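Local atomic coordinates of hypothetical protein TTHA1785 (Thermus thermophilus, PDB entry 2EPG), a protein that probably seals RNA ends as a GTP- and manganese-dependent RNA ligase of the RtcB family, with a role in RNA repair. Residues V195-Q206 against R250-D259; A359-H367 against V393-M401. All coordinates share one frame; numbering follows the deposited sequence.

Contact 1 of 2, residues V195-Q206 against R250-D259; sequences VSERAFERGAPQ and RGLGHQVCQD
Gln255 reaches from helix 250-265 onto helix 197-203, meeting Ala199, Arg198 and Arg202 along its length. Its CB packs against the methyl of Ala199, 3.5 Å from CB to CB. CG, anti to the backbone N, lies against Ala199 N and CA. A bend at chi2 (57°) then swings the amide across the extended chain of Arg198 at about a right angle, with CD of Arg198 3.4 Å from CD of Gln255 and NE2 over one face of the guanidinium. At the tip, OE1 takes a weak, bent bond from Arg202 NH2 (2.8 Å, 127° at the hydrogen), while NE2 gives a much straighter one within its own helix to Asp259 OD2 (2.8 Å); OD2 lies in the amide plane, but NE2 comes from above the carboxylate plane. The other oxygen of Asp259, OD1, is gripped twice: by Ser196 OG at 2.5 Å on its syn side, and by a water that also accepts from Ser196 N. Ser196 OG in turn caps its helix by accepting from Ala199 N. Asp259 thus steadies both the amide of Gln255 and the capping serine. Deeper in, Ala199 is a knob among Leu252, Gln255, Val256 and Asp259, and Val195 and Leu252 rest on helix 288-321. At the far end Gln206 OE1 accepts from Gly251 N (2.7 Å), and its amide lies over one face of the Arg250 guanidinium, whose NE bonds Thr209. Gly203 and Leu252 come within 4.3 Å, CA to CA. This is a close antiparallel helix pair, axes 6.9 Å apart at 162°, with an N-capped end; Arg250 and His254 lie near His215 and Asp106, respectively, both predicted manganese ligands.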
loop_
_atom_site.group_PDB
_atom_site.type_symbol
_atom_site.label_atom_id
_atom_site.label_comp_id
_atom_site.label_asym_id
_atom_site.label_seq_id
_atom_site.Cartn_x
_atom_site.Cartn_y
_atom_site.Cartn_z
ATOM N N VAL A 195 -9.066 -19.434 3.444
ATOM C CA VAL A 195 -9.669 -18.270 4.101
ATOM C C VAL A 195 -10.795 -18.808 4.989
ATOM O O VAL A 195 -11.674 -19.524 4.508
ATOM C CB VAL A 195 -10.240 -17.298 3.051
ATOM C CG1 VAL A 195 -10.996 -16.152 3.733
ATOM C CG2 VAL A 195 -9.110 -16.763 2.183
ATOM N N SER A 196 -10.770 -18.469 6.274
ATOM C CA SER A 196 -11.781 -18.964 7.215
ATOM C C SER A 196 -13.172 -18.465 6.887
ATOM O O SER A 196 -13.335 -17.419 6.251
ATOM C CB SER A 196 -11.430 -18.563 8.654
ATOM O OG SER A 196 -11.723 -17.202 8.894
ATOM N N GLU A 197 -14.177 -19.217 7.327
ATOM C CA GLU A 197 -15.569 -18.849 7.083
ATOM C C GLU A 197 -15.815 -17.476 7.646
ATOM O O GLU A 197 -16.474 -16.650 7.028
ATOM C CB GLU A 197 -16.532 -19.808 7.787
ATOM C CG GLU A 197 -16.394 -21.252 7.409
ATOM C CD GLU A 197 -17.471 -22.084 8.058
ATOM O OE1 GLU A 197 -18.643 -21.912 7.672
ATOM O OE2 GLU A 197 -17.154 -22.892 8.958
ATOM N N ARG A 198 -15.292 -17.249 8.845
ATOM C CA ARG A 198 -15.459 -15.978 9.521
ATOM C C ARG A 198 -14.889 -14.817 8.698
ATOM O O ARG A 198 -15.525 -13.767 8.575
ATOM C CB ARG A 198 -14.785 -16.046 10.886
ATOM C CG ARG A 198 -14.837 -14.765 11.669
ATOM C CD ARG A 198 -14.224 -14.981 13.035
ATOM N NE ARG A 198 -14.216 -13.761 13.831
ATOM C CZ ARG A 198 -13.918 -13.733 15.126
ATOM N NH1 ARG A 198 -13.927 -12.584 15.790
ATOM N NH2 ARG A 198 -13.629 -14.863 15.760
ATOM N N ALA A 199 -13.693 -14.999 8.143
ATOM C CA ALA A 199 -13.082 -13.946 7.337
ATOM C C ALA A 199 -13.911 -13.724 6.081
ATOM O O ALA A 199 -14.184 -12.598 5.691
ATOM C CB ALA A 199 -11.652 -14.330 6.971
ATOM N N PHE A 200 -14.327 -14.812 5.457
ATOM C CA PHE A 200 -15.114 -14.723 4.242
ATOM C C PHE A 200 -16.422 -13.948 4.403
ATOM O O PHE A 200 -16.701 -13.028 3.630
ATOM C CB PHE A 200 -15.404 -16.124 3.713
ATOM C CG PHE A 200 -16.133 -16.131 2.415
ATOM C CD1 PHE A 200 -17.471 -15.743 2.352
ATOM C CD2 PHE A 200 -15.476 -16.494 1.242
ATOM C CE1 PHE A 200 -18.145 -15.716 1.139
ATOM C CE2 PHE A 200 -16.139 -16.471 0.019
ATOM C CZ PHE A 200 -17.479 -16.081 -0.032
ATOM N N GLU A 201 -17.228 -14.325 5.393
ATOM C CA GLU A 201 -18.506 -13.660 5.643
ATOM C C GLU A 201 -18.328 -12.241 6.177
ATOM O O GLU A 201 -19.146 -11.365 5.917
ATOM C CB GLU A 201 -19.340 -14.466 6.648
ATOM C CG GLU A 201 -19.785 -15.843 6.158
ATOM C CD GLU A 201 -20.514 -16.643 7.236
ATOM O OE1 GLU A 201 -20.885 -17.809 6.964
ATOM O OE2 GLU A 201 -20.717 -16.110 8.355
ATOM N N ARG A 202 -17.256 -12.020 6.929
ATOM C CA ARG A 202 -16.986 -10.716 7.520
ATOM C C ARG A 202 -16.640 -9.646 6.490
ATOM O O ARG A 202 -16.993 -8.477 6.660
ATOM C CB ARG A 202 -15.859 -10.847 8.540
ATOM C CG ARG A 202 -15.466 -9.558 9.218
ATOM C CD ARG A 202 -14.353 -9.807 10.229
ATOM N NE ARG A 202 -13.786 -8.557 10.725
ATOM C CZ ARG A 202 -12.686 -8.477 11.465
ATOM N NH1 ARG A 202 -12.240 -7.293 11.869
ATOM N NH2 ARG A 202 -12.033 -9.581 11.806
ATOM N N GLY A 203 -15.955 -10.042 5.421
ATOM C CA GLY A 203 -15.576 -9.089 4.392
ATOM C C GLY A 203 -16.423 -9.135 3.134
ATOM O O GLY A 203 -16.493 -8.150 2.402
ATOM N N ALA A 204 -17.079 -10.263 2.883
ATOM C CA ALA A 204 -17.909 -10.428 1.687
ATOM C C ALA A 204 -18.928 -9.312 1.428
ATOM O O ALA A 204 -19.031 -8.803 0.316
ATOM C CB ALA A 204 -18.625 -11.782 1.736
ATOM N N PRO A 205 -19.714 -8.931 2.444
ATOM C CA PRO A 205 -20.695 -7.865 2.221
ATOM C C PRO A 205 -20.080 -6.472 2.307
ATOM O O PRO A 205 -20.791 -5.467 2.240
ATOM C CB PRO A 205 -21.714 -8.106 3.332
ATOM C CG PRO A 205 -20.852 -8.572 4.460
ATOM C CD PRO A 205 -19.909 -9.554 3.766
ATOM N N GLN A 206 -18.762 -6.406 2.464
ATOM C CA GLN A 206 -18.094 -5.111 2.569
ATOM C C GLN A 206 -17.462 -4.669 1.252
ATOM O O GLN A 206 -16.972 -3.543 1.147
ATOM C CB GLN A 206 -17.024 -5.154 3.664
ATOM C CG GLN A 206 -17.552 -5.554 5.052
ATOM C CD GLN A 206 -16.457 -5.627 6.117
ATOM O OE1 GLN A 206 -15.431 -6.302 5.944
ATOM N NE2 GLN A 206 -16.677 -4.938 7.231
ATOM N N ARG A 250 -10.628 -4.793 4.168
ATOM C CA ARG A 250 -11.682 -4.631 5.153
ATOM C C ARG A 250 -11.645 -5.686 6.272
ATOM O O ARG A 250 -10.585 -5.973 6.826
ATOM C CB ARG A 250 -13.014 -4.635 4.414
ATOM C CG ARG A 250 -13.043 -3.610 3.289
ATOM C CD ARG A 250 -13.264 -2.167 3.781
ATOM N NE ARG A 250 -14.683 -1.895 4.030
ATOM C CZ ARG A 250 -15.265 -1.940 5.227
ATOM N NH1 ARG A 250 -16.567 -1.694 5.340
ATOM N NH2 ARG A 250 -14.543 -2.195 6.316
ATOM N N GLY A 251 -12.786 -6.263 6.624
ATOM C CA GLY A 251 -12.757 -7.245 7.699
ATOM C C GLY A 251 -12.128 -8.587 7.355
ATOM O O GLY A 251 -11.631 -9.301 8.231
ATOM N N LEU A 252 -12.151 -8.927 6.070
ATOM C CA LEU A 252 -11.614 -10.187 5.596
ATOM C C LEU A 252 -10.106 -10.319 5.844
ATOM O O LEU A 252 -9.637 -11.331 6.390
ATOM C CB LEU A 252 -11.958 -10.318 4.115
ATOM C CG LEU A 252 -11.923 -11.660 3.402
ATOM C CD1 LEU A 252 -12.847 -11.593 2.199
ATOM C CD2 LEU A 252 -10.508 -11.984 2.994
ATOM N N GLY A 253 -9.347 -9.290 5.474
ATOM C CA GLY A 253 -7.910 -9.344 5.668
ATOM C C GLY A 253 -7.513 -9.328 7.129
ATOM O O GLY A 253 -6.581 -10.017 7.549
ATOM N N HIS A 254 -8.221 -8.533 7.912
ATOM C CA HIS A 254 -7.939 -8.437 9.333
ATOM C C HIS A 254 -8.121 -9.825 9.973
ATOM O O HIS A 254 -7.270 -10.287 10.734
ATOM C CB HIS A 254 -8.897 -7.429 9.972
ATOM C CG HIS A 254 -8.552 -7.071 11.380
ATOM N ND1 HIS A 254 -7.756 -5.992 11.698
ATOM C CD2 HIS A 254 -8.906 -7.640 12.557
ATOM C CE1 HIS A 254 -7.638 -5.907 13.013
ATOM N NE2 HIS A 254 -8.327 -6.896 13.556
ATOM N N GLN A 255 -9.230 -10.485 9.649
ATOM C CA GLN A 255 -9.527 -11.805 10.205
ATOM C C GLN A 255 -8.473 -12.827 9.799
ATOM O O GLN A 255 -8.018 -13.602 10.625
ATOM C CB GLN A 255 -10.915 -12.283 9.755
ATOM C CG GLN A 255 -11.443 -13.499 10.527
ATOM C CD GLN A 255 -11.490 -13.249 12.018
ATOM O OE1 GLN A 255 -12.116 -12.301 12.468
ATOM N NE2 GLN A 255 -10.816 -14.091 12.790
ATOM N N VAL A 256 -8.087 -12.829 8.524
ATOM C CA VAL A 256 -7.064 -13.750 8.041
ATOM C C VAL A 256 -5.759 -13.587 8.826
ATOM O O VAL A 256 -5.059 -14.567 9.114
ATOM C CB VAL A 256 -6.781 -13.532 6.529
ATOM C CG1 VAL A 256 -5.503 -14.277 6.117
ATOM C CG2 VAL A 256 -7.948 -14.031 5.714
ATOM N N CYS A 257 -5.428 -12.354 9.182
ATOM C CA CYS A 257 -4.205 -12.121 9.935
ATOM C C CYS A 257 -4.349 -12.747 11.318
ATOM O O CYS A 257 -3.447 -13.433 11.804
ATOM C CB CYS A 257 -3.919 -10.617 10.060
ATOM S SG CYS A 257 -2.373 -10.196 10.955
ATOM N N GLN A 258 -5.499 -12.513 11.939
ATOM C CA GLN A 258 -5.796 -13.040 13.271
ATOM C C GLN A 258 -5.801 -14.563 13.288
ATOM O O GLN A 258 -5.200 -15.180 14.158
ATOM C CB GLN A 258 -7.155 -12.526 13.748
ATOM C CG GLN A 258 -7.599 -13.110 15.076
ATOM C CD GLN A 258 -6.807 -12.567 16.252
ATOM O OE1 GLN A 258 -6.912 -11.385 16.588
ATOM N NE2 GLN A 258 -6.007 -13.427 16.884
ATOM N N ASP A 259 -6.482 -15.158 12.316
ATOM C CA ASP A 259 -6.577 -16.612 12.203
ATOM C C ASP A 259 -5.202 -17.260 12.149
ATOM O O ASP A 259 -4.955 -18.265 12.814
ATOM C CB ASP A 259 -7.340 -17.008 10.936
ATOM C CG ASP A 259 -8.814 -16.627 10.976
ATOM O OD1 ASP A 259 -9.454 -16.655 9.903
ATOM O OD2 ASP A 259 -9.337 -16.313 12.066
HETATM O O HOH W 1 -8.362 -17.297 7.657
#

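Contact 2 of 2, residues A359-H367 against V393-M401; sequences ATRAFGPGH and VLAGTEKAM
Met401, a selenomethionine here, folds its end over Gly364 and onto two rings. Its chain bends at chi2 and chi3 (-54° and -53°), bringing SE to 3.6 Å from Phe363 CD2 in an oblique Met-aromatic contact and to 3.8 Å from Gly364 N. CE goes on to the edge of the His367 imidazole, near its plane and 3.7 Å from CD2. Phe363 CD1 lies over the centre of the imidazole, and Arg361 CD lies toward the rim of the opposite face of Phe363; ND1 of His367 bonds Glu369 N. Backbone meets backbone at Gly396, whose CA, bare of a side chain, approaches Phe363 O at 3.3 Å and Ala362 O at 3.5 Å in CH...O contacts. One water donates to both Ala362 O and Thr397 O; a second accepts from Thr397 N and donates weakly to Ala362 O, so both link the two segments. Pro365 CD sits against Gly396 O and Glu398 CG. Thr397 OG1, also hydrogen-bonded to Gly471 O, accepts from Ala400 N (3.1 Å) as the N-cap of helix 398-403. A type II turn, Gly364 to His367, thus docks on a strand-to-helix junction through glycines and a Met-aromatic contact.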
loop_
_atom_site.group_PDB
_atom_site.type_symbol
_atom_site.label_atom_id
_atom_site.label_comp_id
_atom_site.label_asym_id
_atom_site.label_seq_id
_atom_site.Cartn_x
_atom_site.Cartn_y
_atom_site.Cartn_z
ATOM N N ALA A 359 4.863 0.207 3.657
ATOM C CA ALA A 359 5.937 0.533 2.729
ATOM C C ALA A 359 5.416 0.038 1.396
ATOM O O ALA A 359 4.528 -0.824 1.346
ATOM C CB ALA A 359 7.226 -0.186 3.108
ATOM N N THR A 360 5.954 0.589 0.322
ATOM C CA THR A 360 5.497 0.252 -1.015
ATOM C C THR A 360 6.520 -0.420 -1.880
ATOM O O THR A 360 7.717 -0.288 -1.653
ATOM C CB THR A 360 5.073 1.525 -1.788
ATOM O OG1 THR A 360 6.150 2.477 -1.756
ATOM C CG2 THR A 360 3.825 2.146 -1.179
ATOM N N ARG A 361 6.028 -1.149 -2.877
ATOM C CA ARG A 361 6.895 -1.767 -3.856
ATOM C C ARG A 361 7.170 -0.535 -4.703
ATOM O O ARG A 361 6.283 0.296 -4.890
ATOM C CB ARG A 361 6.160 -2.810 -4.705
ATOM C CG ARG A 361 7.094 -3.619 -5.585
ATOM C CD ARG A 361 6.341 -4.467 -6.610
ATOM N NE ARG A 361 5.740 -3.650 -7.657
ATOM C CZ ARG A 361 5.138 -4.149 -8.735
ATOM N NH1 ARG A 361 4.617 -3.341 -9.650
ATOM N NH2 ARG A 361 5.050 -5.460 -8.894
ATOM N N ALA A 362 8.382 -0.413 -5.216
ATOM C CA ALA A 362 8.726 0.771 -5.992
ATOM C C ALA A 362 9.758 0.424 -7.045
ATOM O O ALA A 362 10.920 0.852 -6.961
ATOM C CB ALA A 362 9.264 1.845 -5.051
ATOM N N PHE A 363 9.331 -0.372 -8.025
ATOM C CA PHE A 363 10.211 -0.785 -9.095
ATOM C C PHE A 363 10.709 0.387 -9.943
ATOM O O PHE A 363 10.028 1.422 -10.097
ATOM C CB PHE A 363 9.522 -1.848 -9.950
ATOM C CG PHE A 363 9.447 -3.204 -9.283
ATOM C CD1 PHE A 363 8.696 -4.231 -9.844
ATOM C CD2 PHE A 363 10.115 -3.439 -8.077
ATOM C CE1 PHE A 363 8.609 -5.473 -9.219
ATOM C CE2 PHE A 363 10.042 -4.679 -7.435
ATOM C CZ PHE A 363 9.284 -5.704 -8.008
ATOM N N GLY A 364 11.914 0.226 -10.481
ATOM C CA GLY A 364 12.517 1.291 -11.263
ATOM C C GLY A 364 12.509 1.127 -12.765
ATOM O O GLY A 364 12.019 0.122 -13.287
ATOM N N PRO A 365 13.079 2.105 -13.488
ATOM C CA PRO A 365 13.166 2.122 -14.957
ATOM C C PRO A 365 13.647 0.792 -15.536
ATOM O O PRO A 365 14.541 0.157 -14.987
ATOM C CB PRO A 365 14.146 3.263 -15.231
ATOM C CG PRO A 365 13.853 4.224 -14.088
ATOM C CD PRO A 365 13.772 3.271 -12.904
ATOM N N GLY A 366 13.032 0.370 -16.637
ATOM C CA GLY A 366 13.414 -0.877 -17.278
ATOM C C GLY A 366 12.811 -2.166 -16.728
ATOM O O GLY A 366 12.916 -3.211 -17.368
ATOM N N HIS A 367 12.173 -2.109 -15.564
ATOM C CA HIS A 367 11.594 -3.308 -14.976
ATOM C C HIS A 367 10.408 -3.850 -15.766
ATOM O O HIS A 367 9.463 -3.131 -16.059
ATOM C CB HIS A 367 11.175 -3.034 -13.528
ATOM C CG HIS A 367 11.078 -4.266 -12.685
ATOM N ND1 HIS A 367 10.132 -5.247 -12.902
ATOM C CD2 HIS A 367 11.848 -4.707 -11.659
ATOM C CE1 HIS A 367 10.327 -6.240 -12.052
ATOM N NE2 HIS A 367 11.363 -5.937 -11.287
ATOM N N VAL A 393 3.152 11.947 -5.508
ATOM C CA VAL A 393 3.337 10.892 -6.481
ATOM C C VAL A 393 4.855 10.882 -6.690
ATOM O O VAL A 393 5.447 11.923 -7.018
ATOM C CB VAL A 393 2.649 11.203 -7.825
ATOM C CG1 VAL A 393 2.962 10.094 -8.817
ATOM C CG2 VAL A 393 1.124 11.345 -7.629
ATOM N N LEU A 394 5.480 9.731 -6.448
ATOM C CA LEU A 394 6.910 9.583 -6.637
ATOM C C LEU A 394 7.071 8.563 -7.750
ATOM O O LEU A 394 6.081 8.075 -8.291
ATOM C CB LEU A 394 7.573 9.052 -5.355
ATOM C CG LEU A 394 7.159 9.738 -4.041
ATOM C CD1 LEU A 394 7.854 9.063 -2.851
ATOM C CD2 LEU A 394 7.509 11.212 -4.089
ATOM N N ALA A 395 8.314 8.259 -8.108
ATOM C CA ALA A 395 8.595 7.249 -9.117
ATOM C C ALA A 395 9.686 6.350 -8.538
ATOM O O ALA A 395 10.575 6.832 -7.829
ATOM C CB ALA A 395 9.065 7.892 -10.424
ATOM N N GLY A 396 9.608 5.052 -8.828
ATOM C CA GLY A 396 10.596 4.104 -8.331
ATOM C C GLY A 396 11.950 4.320 -8.985
ATOM O O GLY A 396 12.030 4.807 -10.106
ATOM N N THR A 397 13.022 3.937 -8.307
ATOM C CA THR A 397 14.343 4.171 -8.867
ATOM C C THR A 397 15.185 2.934 -8.992
ATOM O O THR A 397 14.905 1.902 -8.390
ATOM C CB THR A 397 15.137 5.152 -8.005
ATOM O OG1 THR A 397 15.468 4.518 -6.766
ATOM C CG2 THR A 397 14.297 6.407 -7.730
ATOM N N GLU A 398 16.253 3.068 -9.771
ATOM C CA GLU A 398 17.173 1.964 -9.984
ATOM C C GLU A 398 17.921 1.709 -8.698
ATOM O O GLU A 398 18.169 0.557 -8.344
ATOM C CB GLU A 398 18.142 2.295 -11.133
ATOM C CG GLU A 398 17.467 2.264 -12.507
ATOM C CD GLU A 398 18.360 2.762 -13.638
ATOM O OE1 GLU A 398 18.599 3.989 -13.717
ATOM O OE2 GLU A 398 18.825 1.922 -14.449
ATOM N N LYS A 399 18.263 2.779 -7.982
ATOM C CA LYS A 399 18.998 2.634 -6.723
ATOM C C LYS A 399 18.216 1.794 -5.719
ATOM O O LYS A 399 18.796 0.985 -4.982
ATOM C CB LYS A 399 19.307 3.996 -6.103
ATOM C CG LYS A 399 20.017 3.879 -4.764
ATOM C CD LYS A 399 20.462 5.230 -4.238
ATOM C CE LYS A 399 21.338 5.068 -3.024
ATOM N NZ LYS A 399 21.796 6.397 -2.502
ATOM N N ALA A 400 16.903 2.000 -5.688
ATOM C CA ALA A 400 16.023 1.247 -4.797
ATOM C C ALA A 400 16.116 -0.240 -5.129
ATOM O O ALA A 400 16.051 -1.077 -4.236
ATOM C CB ALA A 400 14.548 1.734 -4.960
HETATM N N MSE A 401 16.259 -0.574 -6.406
HETATM C CA MSE A 401 16.371 -1.978 -6.789
HETATM C C MSE A 401 17.601 -2.575 -6.103
HETATM O O MSE A 401 17.602 -3.745 -5.723
HETATM C CB MSE A 401 16.536 -2.151 -8.307
HETATM C CG MSE A 401 15.319 -1.802 -9.163
HETATM SE SE MSE A 401 13.583 -2.668 -8.734
HETATM C CE MSE A 401 14.086 -4.555 -8.748
HETATM O O HOH W 2 12.080 3.529 -5.380
HETATM O O HOH W 3 13.309 0.056 -7.781
#

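After the strands and helices of its N-terminal part, the chain reaches helix 197-203, then runs through strands 216-225 and 240-247 before helix 250-265 returns to close contact 1 over 43 intervening residues. Helix 288-321 and strands 332-347 and 350-357 follow, and only then does contact 2 open at 359-367; its shorter loop of 25 residues includes strand 380-383 and closes at 393-401. The two are therefore in series, neither nested nor crossed. The centres of contact 1 and contact 2 are about 31 Å apart, on opposite sides of the chain's centre. Contact 1 joins two helices beside helix 288-321, whereas contact 2 ties the turn after strand 360-361 to the junction of strand 391-395 and helix 398-403.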